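Local coordinates for protein putative archaeal ammonia monooxygenase subunit B (PDB 4O65) that probably serves as the copper-binding B subunit, with a cupredoxin fold, of an archaeal ammonia monooxygenase that oxidises ammonia at the membrane, at residues Ile14-Phe19 with Thr63-Ser68; Phe93-Pro98 with Lys114-Ala119; Lys27-Lys32 with Glu149-Glu154. All coordinates share one frame; numbering follows the deposited sequence.

Interaction 1 (Ile14-Phe19 with Thr63-Ser68)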
loop_
_atom_site.group_PDB
_atom_site.type_symbol
_atom_site.label_atom_id
_atom_site.label_comp_id
_atom_site.label_asym_id
_atom_site.label_seq_id
_atom_site.Cartn_x
_atom_site.Cartn_y
_atom_site.Cartn_z
ATOM N N ILE A 14 5.398 -1.691 -15.109
ATOM C CA ILE A 14 5.536 -0.889 -13.871
ATOM C C ILE A 14 7.026 -0.480 -13.855
ATOM O O ILE A 14 7.921 -1.345 -13.742
ATOM C CB ILE A 14 5.245 -1.792 -12.676
ATOM C CG1 ILE A 14 3.750 -2.192 -12.722
ATOM C CG2 ILE A 14 5.626 -1.093 -11.323
ATOM C CD1 ILE A 14 3.474 -3.350 -11.706
ATOM N N GLU A 15 7.283 0.806 -14.062
ATOM C CA GLU A 15 8.645 1.290 -14.191
ATOM C C GLU A 15 9.044 2.264 -13.054
ATOM O O GLU A 15 8.166 2.872 -12.401
ATOM C CB GLU A 15 8.805 2.001 -15.544
ATOM C CG GLU A 15 8.466 1.059 -16.739
ATOM C CD GLU A 15 8.774 1.683 -18.094
ATOM O OE1 GLU A 15 9.390 2.789 -18.158
ATOM O OE2 GLU A 15 8.367 1.077 -19.105
ATOM N N ASP A 16 10.359 2.338 -12.801
ATOM C CA ASP A 16 10.898 3.362 -11.861
ATOM C C ASP A 16 10.310 3.236 -10.463
ATOM O O ASP A 16 10.094 4.232 -9.763
ATOM C CB ASP A 16 10.670 4.723 -12.455
ATOM C CG ASP A 16 11.389 4.849 -13.825
ATOM O OD1 ASP A 16 12.568 4.559 -13.877
ATOM O OD2 ASP A 16 10.737 5.063 -14.806
ATOM N N GLU A 17 10.050 1.998 -10.062
ATOM C CA GLU A 17 9.435 1.763 -8.730
ATOM C C GLU A 17 10.432 2.204 -7.626
ATOM O O GLU A 17 11.646 1.882 -7.709
ATOM C CB GLU A 17 9.109 0.310 -8.633
ATOM C CG GLU A 17 8.462 -0.084 -7.307
ATOM C CD GLU A 17 8.350 -1.580 -7.195
ATOM O OE1 GLU A 17 7.232 -2.086 -7.007
ATOM O OE2 GLU A 17 9.391 -2.270 -7.277
ATOM N N THR A 18 9.960 2.974 -6.602
ATOM C CA THR A 18 10.858 3.402 -5.545
ATOM C C THR A 18 10.119 3.161 -4.246
ATOM O O THR A 18 8.924 3.421 -4.220
ATOM C CB THR A 18 11.154 4.916 -5.620
ATOM O OG1 THR A 18 11.837 5.175 -6.848
ATOM C CG2 THR A 18 12.020 5.313 -4.444
ATOM N N PHE A 19 10.830 2.695 -3.214
ATOM C CA PHE A 19 10.221 2.477 -1.912
ATOM C C PHE A 19 10.848 3.495 -0.985
ATOM O O PHE A 19 12.101 3.685 -0.978
ATOM C CB PHE A 19 10.550 1.071 -1.391
ATOM C CG PHE A 19 9.883 -0.027 -2.179
ATOM C CD1 PHE A 19 10.431 -0.465 -3.383
ATOM C CD2 PHE A 19 8.710 -0.605 -1.705
ATOM C CE1 PHE A 19 9.813 -1.473 -4.114
ATOM C CE2 PHE A 19 8.060 -1.620 -2.444
ATOM C CZ PHE A 19 8.639 -2.048 -3.646
ATOM N N THR A 63 6.422 4.657 -5.124
ATOM C CA THR A 63 6.067 5.456 -6.287
ATOM C C THR A 63 6.622 4.800 -7.543
ATOM O O THR A 63 7.534 3.964 -7.443
ATOM C CB THR A 63 6.607 6.909 -6.208
ATOM O OG1 THR A 63 8.028 6.874 -5.918
ATOM C CG2 THR A 63 5.895 7.696 -5.055
ATOM N N GLY A 64 6.064 5.173 -8.691
ATOM C CA GLY A 64 6.571 4.644 -9.989
ATOM C C GLY A 64 5.741 5.177 -11.132
ATOM O O GLY A 64 5.010 6.172 -10.966
ATOM N N ARG A 65 5.834 4.532 -12.298
ATOM C CA ARG A 65 5.070 5.012 -13.420
ATOM C C ARG A 65 4.541 3.760 -14.109
ATOM O O ARG A 65 5.250 2.754 -14.155
ATOM C CB ARG A 65 5.992 5.736 -14.464
ATOM C CG ARG A 65 6.733 6.992 -14.028
ATOM C CD ARG A 65 7.511 7.606 -15.267
ATOM N NE ARG A 65 8.447 6.569 -15.782
ATOM C CZ ARG A 65 8.683 6.262 -17.070
ATOM N NH1 ARG A 65 8.103 6.932 -18.076
ATOM N NH2 ARG A 65 9.547 5.296 -17.368
ATOM N N LEU A 66 3.286 3.820 -14.558
ATOM C CA LEU A 66 2.667 2.707 -15.322
ATOM C C LEU A 66 2.752 3.120 -16.776
ATOM O O LEU A 66 2.336 4.239 -17.148
ATOM C CB LEU A 66 1.216 2.545 -14.924
ATOM C CG LEU A 66 1.028 2.400 -13.423
ATOM C CD1 LEU A 66 -0.473 2.365 -13.068
ATOM C CD2 LEU A 66 1.696 1.109 -12.900
ATOM N N VAL A 67 3.368 2.260 -17.576
ATOM C CA VAL A 67 3.648 2.634 -18.973
ATOM C C VAL A 67 2.977 1.662 -19.919
ATOM O O VAL A 67 3.297 0.445 -19.970
ATOM C CB VAL A 67 5.163 2.689 -19.218
ATOM C CG1 VAL A 67 5.429 3.039 -20.706
ATOM C CG2 VAL A 67 5.807 3.671 -18.255
ATOM N N SER A 68 2.016 2.172 -20.684
ATOM C CA SER A 68 1.206 1.300 -21.570
ATOM C C SER A 68 1.925 0.955 -22.858
ATOM O O SER A 68 2.529 1.827 -23.479
ATOM C CB SER A 68 -0.124 2.005 -21.920
ATOM O OG SER A 68 -0.832 1.331 -22.966
HETATM O O HOH W 1 8.612 6.297 -3.022
#
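Arg-65 grips one carboxylate oxygen of Asp-16 side-on with two nitrogens, at the point where strand 12-19 is broken by a bulge. Its chain, extended at chi2, bends at chi3 (-58°), which places NE. Both bonds are bent, with Arg-65 NH2 2.8 Å from Asp-16 OD2 and NE nearly as close, and the oxygen sits at the edge of the guanidinium, near its plane. From an oblique direction Glu-15 OE1 makes a second salt bridge to Arg-65 NH2, at 2.6 Å, its carboxylate turned 71° from the guanidinium. Val-67 CG2 lies above one guanidinium face, offset toward its rim, and also packs against Glu-15 CD at 3.6 Å, while Arg-65 NH1 is taken by Glu-110. The cation thus links three acidic side chains and should offset the repulsion between them.

The grouping sits at a slip in the strand pairing: the register shifts by one between the antiparallel hydrogen-bonded pairs Glu-15/Arg-65 and Thr-18/Thr-63, and Asp-16 adopts a positive phi (59°). Gly-64 CA fits against Glu-15 O at 3.4 Å. A water joins Thr-18 O to Thr-63 OG1. On the face opposite Glu-15 and Arg-65, Ile-14 CG1 meets Leu-66 CD2 at 3.9 Å, and both side chains touch Leu-131. Glu-17, bonded to Thr-129, has its side chain about 5 Å from that of the copper ligand His-128. The arrangement is that of a bulged edge strand of a cupredoxin beta sandwich, close to its copper site.

Interaction 2 (Phe93-Pro98 with Lys114-Ala119)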
loop_
_atom_site.group_PDB
_atom_site.type_symbol
_atom_site.label_atom_id
_atom_site.label_comp_id
_atom_site.label_asym_id
_atom_site.label_seq_id
_atom_site.Cartn_x
_atom_site.Cartn_y
_atom_site.Cartn_z
ATOM N N PHE A 93 -3.981 0.313 3.213
ATOM C CA PHE A 93 -3.868 1.538 2.422
ATOM C C PHE A 93 -4.214 2.788 3.221
ATOM O O PHE A 93 -5.140 2.806 4.057
ATOM C CB PHE A 93 -4.618 1.504 1.065
ATOM C CG PHE A 93 -3.776 0.931 -0.052
ATOM C CD1 PHE A 93 -2.884 1.749 -0.758
ATOM C CD2 PHE A 93 -3.790 -0.445 -0.325
ATOM C CE1 PHE A 93 -2.080 1.233 -1.763
ATOM C CE2 PHE A 93 -2.982 -0.970 -1.332
ATOM C CZ PHE A 93 -2.123 -0.132 -2.045
ATOM N N ILE A 94 -3.416 3.815 2.990
ATOM C CA ILE A 94 -3.695 5.135 3.487
ATOM C C ILE A 94 -4.223 5.954 2.302
ATOM O O ILE A 94 -5.211 6.688 2.454
ATOM C CB ILE A 94 -2.449 5.818 4.092
ATOM C CG1 ILE A 94 -2.035 5.089 5.377
ATOM C CG2 ILE A 94 -2.698 7.341 4.293
ATOM C CD1 ILE A 94 -0.622 5.437 5.841
ATOM N N SER A 95 -3.547 5.867 1.146
ATOM C CA SER A 95 -3.940 6.621 0.005
ATOM C C SER A 95 -3.333 6.029 -1.271
ATOM O O SER A 95 -2.384 5.236 -1.248
ATOM C CB SER A 95 -3.568 8.113 0.144
ATOM O OG SER A 95 -2.152 8.306 0.136
ATOM N N ARG A 96 -3.966 6.374 -2.382
ATOM C CA ARG A 96 -3.498 5.924 -3.713
ATOM C C ARG A 96 -3.624 7.076 -4.668
ATOM O O ARG A 96 -4.600 7.871 -4.598
ATOM C CB ARG A 96 -4.385 4.830 -4.296
ATOM C CG ARG A 96 -4.270 3.452 -3.701
ATOM C CD ARG A 96 -5.500 2.707 -4.221
ATOM N NE ARG A 96 -5.323 1.260 -4.189
ATOM C CZ ARG A 96 -5.745 0.486 -3.191
ATOM N NH1 ARG A 96 -6.369 1.036 -2.140
ATOM N NH2 ARG A 96 -5.556 -0.829 -3.245
ATOM N N ASP A 97 -2.663 7.174 -5.599
ATOM C CA ASP A 97 -2.816 8.075 -6.742
ATOM C C ASP A 97 -2.394 7.247 -7.944
ATOM O O ASP A 97 -1.346 6.608 -7.874
ATOM C CB ASP A 97 -1.873 9.258 -6.569
ATOM C CG ASP A 97 -2.056 10.317 -7.639
ATOM O OD1 ASP A 97 -3.190 10.580 -8.083
ATOM O OD2 ASP A 97 -1.031 10.883 -8.045
ATOM N N PRO A 98 -3.218 7.185 -9.006
ATOM C CA PRO A 98 -4.579 7.793 -9.167
ATOM C C PRO A 98 -5.533 7.368 -8.028
ATOM O O PRO A 98 -5.387 6.280 -7.486
ATOM C CB PRO A 98 -5.082 7.133 -10.452
ATOM C CG PRO A 98 -3.840 6.856 -11.236
ATOM C CD PRO A 98 -2.858 6.376 -10.180
ATOM N N LYS A 114 1.326 6.612 -6.885
ATOM C CA LYS A 114 1.867 6.721 -5.533
ATOM C C LYS A 114 0.932 5.935 -4.613
ATOM O O LYS A 114 -0.309 6.158 -4.586
ATOM C CB LYS A 114 1.993 8.171 -5.081
ATOM C CG LYS A 114 2.323 8.283 -3.558
ATOM C CD LYS A 114 2.820 9.706 -3.297
ATOM C CE LYS A 114 2.961 10.031 -1.801
ATOM N NZ LYS A 114 3.605 11.386 -1.526
ATOM N N LEU A 115 1.516 4.989 -3.889
ATOM C CA LEU A 115 0.784 4.203 -2.906
ATOM C C LEU A 115 1.355 4.556 -1.535
ATOM O O LEU A 115 2.597 4.657 -1.355
ATOM C CB LEU A 115 1.041 2.712 -3.112
ATOM C CG LEU A 115 1.015 2.228 -4.564
ATOM C CD1 LEU A 115 1.250 0.727 -4.556
ATOM C CD2 LEU A 115 -0.342 2.575 -5.128
ATOM N N CYS A 116 0.448 4.786 -0.589
ATOM C CA CYS A 116 0.867 5.121 0.769
ATOM C C CYS A 116 0.169 4.091 1.656
ATOM O O CYS A 116 -1.058 3.992 1.581
ATOM C CB CYS A 116 0.397 6.492 1.160
ATOM S SG CYS A 116 1.218 6.999 2.729
ATOM N N LEU A 117 0.943 3.371 2.473
ATOM C CA LEU A 117 0.428 2.244 3.302
ATOM C C LEU A 117 0.977 2.315 4.710
ATOM O O LEU A 117 2.034 2.900 4.937
ATOM C CB LEU A 117 0.874 0.868 2.731
ATOM C CG LEU A 117 0.395 0.583 1.295
ATOM C CD1 LEU A 117 1.553 0.815 0.344
ATOM C CD2 LEU A 117 -0.125 -0.840 1.200
ATOM N N SER A 118 0.201 1.770 5.636
ATOM C CA SER A 118 0.609 1.571 7.018
ATOM C C SER A 118 0.968 0.087 7.225
ATOM O O SER A 118 0.190 -0.817 6.834
ATOM C CB SER A 118 -0.574 1.903 7.937
ATOM O OG SER A 118 -0.187 1.554 9.249
ATOM N N ALA A 119 2.152 -0.190 7.762
ATOM C CA ALA A 119 2.477 -1.568 8.168
ATOM C C ALA A 119 1.708 -1.909 9.432
ATOM O O ALA A 119 1.823 -1.195 10.460
ATOM C CB ALA A 119 3.974 -1.671 8.462
HETATM O O HOH W 2 -1.067 8.157 -2.522
#
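Ile-94 N and Ser-95 N both donate to Cys-116 O, at 2.8 Å and 3.1 Å, which forms a classic beta bulge in this antiparallel strand pair of the cupredoxin sandwich. The two donors reach the oxygen from the same face of its carbonyl plane. Beyond the bulge the pairing is regular again: Cys-116 N returns a bond to Ser-95 O, and Asp-97 and Lys-114 exchange two more.

The tight part lies on the face carrying Phe-93, Arg-96, Leu-115 and Leu-117, which is turned toward strand 74-81. Leu-117 CD2 stands over the centre of the Phe-93 ring, 3.8 Å from its centroid and 11° off the normal, a CH-pi contact. Arg-96 CZ covers the centre of the opposite ring face, and Leu-115 CB touches the edge at Phe-93 CE1, 3.7 Å away. The aromatic ring is therefore held between an aliphatic branch and a guanidinium.

The face with Ser-95, Asp-97, Cys-116 and Lys-114 is looser toward the Asp-97 end, where a water is bound. Asp-97 and Lys-114 bring little more than their CB atoms near one another; Asp-97 is exposed, and the end of the Lys-114 chain leads away from it. Ser-95 OG, set between its backbone N and carbonyl carbon (chi1 67°), lies 3.3 Å from Cys-116 CB and shares the water with Lys-114 O. Toward the bulge this face closes up: Cys-116 is disulfide-bonded to Cys-51, which ties the strand to the segment after helix 40-47, and Ile-94 CD1 rests 3.9 Å from Cys-116 SG. On the packed face, the arginine that lies over the Phe-93 ring is itself held by a hydrogen bond from Arg-96 NH2 to Ile-78 O.

Interaction 3 (Lys27-Lys32 with Glu149-Glu154)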
loop_
_atom_site.group_PDB
_atom_site.type_symbol
_atom_site.label_atom_id
_atom_site.label_comp_id
_atom_site.label_asym_id
_atom_site.label_seq_id
_atom_site.Cartn_x
_atom_site.Cartn_y
_atom_site.Cartn_z
ATOM N N LYS A 27 1.878 0.046 13.021
ATOM C CA LYS A 27 1.018 1.163 13.438
ATOM C C LYS A 27 0.832 1.126 14.961
ATOM O O LYS A 27 0.947 2.162 15.646
ATOM C CB LYS A 27 -0.368 1.066 12.765
ATOM C CG LYS A 27 -1.174 2.345 12.953
ATOM C CD LYS A 27 -2.677 2.233 12.627
ATOM C CE LYS A 27 -3.043 1.890 11.198
ATOM N NZ LYS A 27 -4.556 2.010 11.081
ATOM N N ALA A 28 0.601 -0.075 15.504
ATOM C CA ALA A 28 0.495 -0.180 16.970
ATOM C C ALA A 28 1.774 0.254 17.712
ATOM O O ALA A 28 1.691 0.928 18.783
ATOM C CB ALA A 28 0.040 -1.597 17.386
ATOM N N GLU A 29 2.944 -0.175 17.198
ATOM C CA GLU A 29 4.216 0.191 17.869
ATOM C C GLU A 29 4.385 1.730 17.827
ATOM O O GLU A 29 4.807 2.339 18.823
ATOM C CB GLU A 29 5.426 -0.458 17.199
ATOM C CG GLU A 29 6.736 -0.304 17.986
ATOM C CD GLU A 29 6.720 -1.003 19.344
ATOM O OE1 GLU A 29 7.465 -0.528 20.202
ATOM O OE2 GLU A 29 5.985 -2.007 19.567
ATOM N N PHE A 30 4.005 2.325 16.705
ATOM C CA PHE A 30 4.066 3.790 16.587
ATOM C C PHE A 30 3.088 4.480 17.550
ATOM O O PHE A 30 3.474 5.434 18.244
ATOM C CB PHE A 30 3.779 4.274 15.161
ATOM C CG PHE A 30 3.740 5.773 15.076
ATOM C CD1 PHE A 30 4.924 6.526 15.150
ATOM C CD2 PHE A 30 2.500 6.436 14.937
ATOM C CE1 PHE A 30 4.891 7.927 15.069
ATOM C CE2 PHE A 30 2.471 7.844 14.855
ATOM C CZ PHE A 30 3.672 8.573 14.906
ATOM N N ALA A 31 1.876 3.951 17.646
ATOM C CA ALA A 31 0.876 4.491 18.612
ATOM C C ALA A 31 1.379 4.392 20.042
ATOM O O ALA A 31 1.252 5.341 20.848
ATOM C CB ALA A 31 -0.445 3.759 18.467
ATOM N N LYS A 32 1.928 3.234 20.380
ATOM C CA LYS A 32 2.452 3.013 21.741
ATOM C C LYS A 32 3.542 4.059 22.056
ATOM O O LYS A 32 3.569 4.636 23.165
ATOM C CB LYS A 32 2.991 1.560 21.853
ATOM C CG LYS A 32 3.760 1.253 23.140
ATOM C CD LYS A 32 4.150 -0.218 23.205
ATOM C CE LYS A 32 4.645 -0.546 24.617
ATOM N NZ LYS A 32 5.287 -1.898 24.636
ATOM N N GLU A 149 9.153 -4.036 12.402
ATOM C CA GLU A 149 9.296 -4.475 13.804
ATOM C C GLU A 149 8.180 -3.926 14.662
ATOM O O GLU A 149 7.514 -2.952 14.315
ATOM C CB GLU A 149 10.620 -3.989 14.373
ATOM C CG GLU A 149 11.798 -4.467 13.562
ATOM C CD GLU A 149 13.095 -4.022 14.184
ATOM O OE1 GLU A 149 13.429 -2.817 14.139
ATOM O OE2 GLU A 149 13.781 -4.886 14.732
ATOM N N GLY A 150 7.986 -4.536 15.816
ATOM C CA GLY A 150 7.035 -3.946 16.765
ATOM C C GLY A 150 5.809 -4.776 17.036
ATOM O O GLY A 150 5.598 -5.846 16.433
ATOM N N GLU A 151 4.981 -4.290 17.955
ATOM C CA GLU A 151 3.866 -5.134 18.399
ATOM C C GLU A 151 2.815 -5.255 17.309
ATOM O O GLU A 151 2.607 -4.327 16.475
ATOM C CB GLU A 151 3.288 -4.645 19.725
ATOM C CG GLU A 151 2.555 -3.348 19.606
ATOM C CD GLU A 151 2.161 -2.783 20.971
ATOM O OE1 GLU A 151 2.633 -3.276 22.021
ATOM O OE2 GLU A 151 1.374 -1.832 20.976
ATOM N N PRO A 152 2.136 -6.408 17.272
ATOM C CA PRO A 152 1.058 -6.604 16.304
ATOM C C PRO A 152 -0.033 -5.564 16.492
ATOM O O PRO A 152 -0.355 -5.215 17.625
ATOM C CB PRO A 152 0.515 -8.019 16.661
ATOM C CG PRO A 152 1.696 -8.677 17.259
ATOM C CD PRO A 152 2.399 -7.621 18.085
ATOM N N THR A 153 -0.625 -5.079 15.415
ATOM C CA THR A 153 -1.710 -4.107 15.497
ATOM C C THR A 153 -3.026 -4.912 15.591
ATOM O O THR A 153 -3.338 -5.762 14.723
ATOM C CB THR A 153 -1.740 -3.175 14.278
ATOM O OG1 THR A 153 -0.434 -2.612 14.134
ATOM C CG2 THR A 153 -2.777 -2.042 14.427
ATOM N N GLU A 154 -3.809 -4.589 16.600
ATOM C CA GLU A 154 -5.103 -5.253 16.808
ATOM C C GLU A 154 -6.141 -4.817 15.778
ATOM O O GLU A 154 -6.064 -3.726 15.149
ATOM C CB GLU A 154 -5.605 -4.932 18.227
ATOM C CG GLU A 154 -6.090 -3.476 18.323
ATOM C CD GLU A 154 -6.371 -2.977 19.741
ATOM O OE1 GLU A 154 -7.474 -2.444 19.972
ATOM O OE2 GLU A 154 -5.503 -3.096 20.634
#
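Thr-153 OG1 is gripped by two backbone groups, accepting from Ala-28 N at 3.1 Å and also hydrogen-bonded to Leu-120 O. Its chi1 of -53° sets the hydroxyl beside the threonine's own backbone N, where it also touches Ala-28 CB. This fastens the irregular chain after strand 137-149 to the first turn of helix 27-35.

A second bond runs the other way: Glu-151 N donates to Glu-29 OE2 at 3.0 Å, meeting that oxygen on its anti side and 22° out of the carboxylate plane. Glu-29 bends at chi2 (64°), and its CB, CG and CD all pack against Gly-150 CA, CB at 3.9 Å. Glu-151 CG packs against Ala-28 CB at 3.8 Å; beyond it, OE2 is bonded to Ser-38, and OE1 makes a long salt bridge to Lys-32 NZ, 4.0 Å away.

Two carboxylates therefore come close together, with Glu-29 OE2 and Glu-151 OE1 4.3 Å apart. Lys-32, and Arg-33 at Glu-29 OE1, probably compensate, so both acids may well stay ionised despite their mutual repulsion.

How the interactions relate
From the N terminus, strand 12-19 supplies the first half of interaction 1, and helix 27-35 that of interaction 3 before strand 59-68 completes interaction 1. The loop closed by interaction 1 contains both helices, and it crosses interaction 3, whose second half comes only after strand 137-149. Interaction 2 follows interaction 1 in series and nests within the long loop of interaction 3. Strands 59-68 and 110-119 are neighbours, so interactions 1 and 2 share the four-stranded sheet and touch between Thr-63 and Lys-114. At the other end of strand 110-119, Ala-119 O probably accepts a hydrogen bond from Lys-27 N, joining that sheet to the helical end.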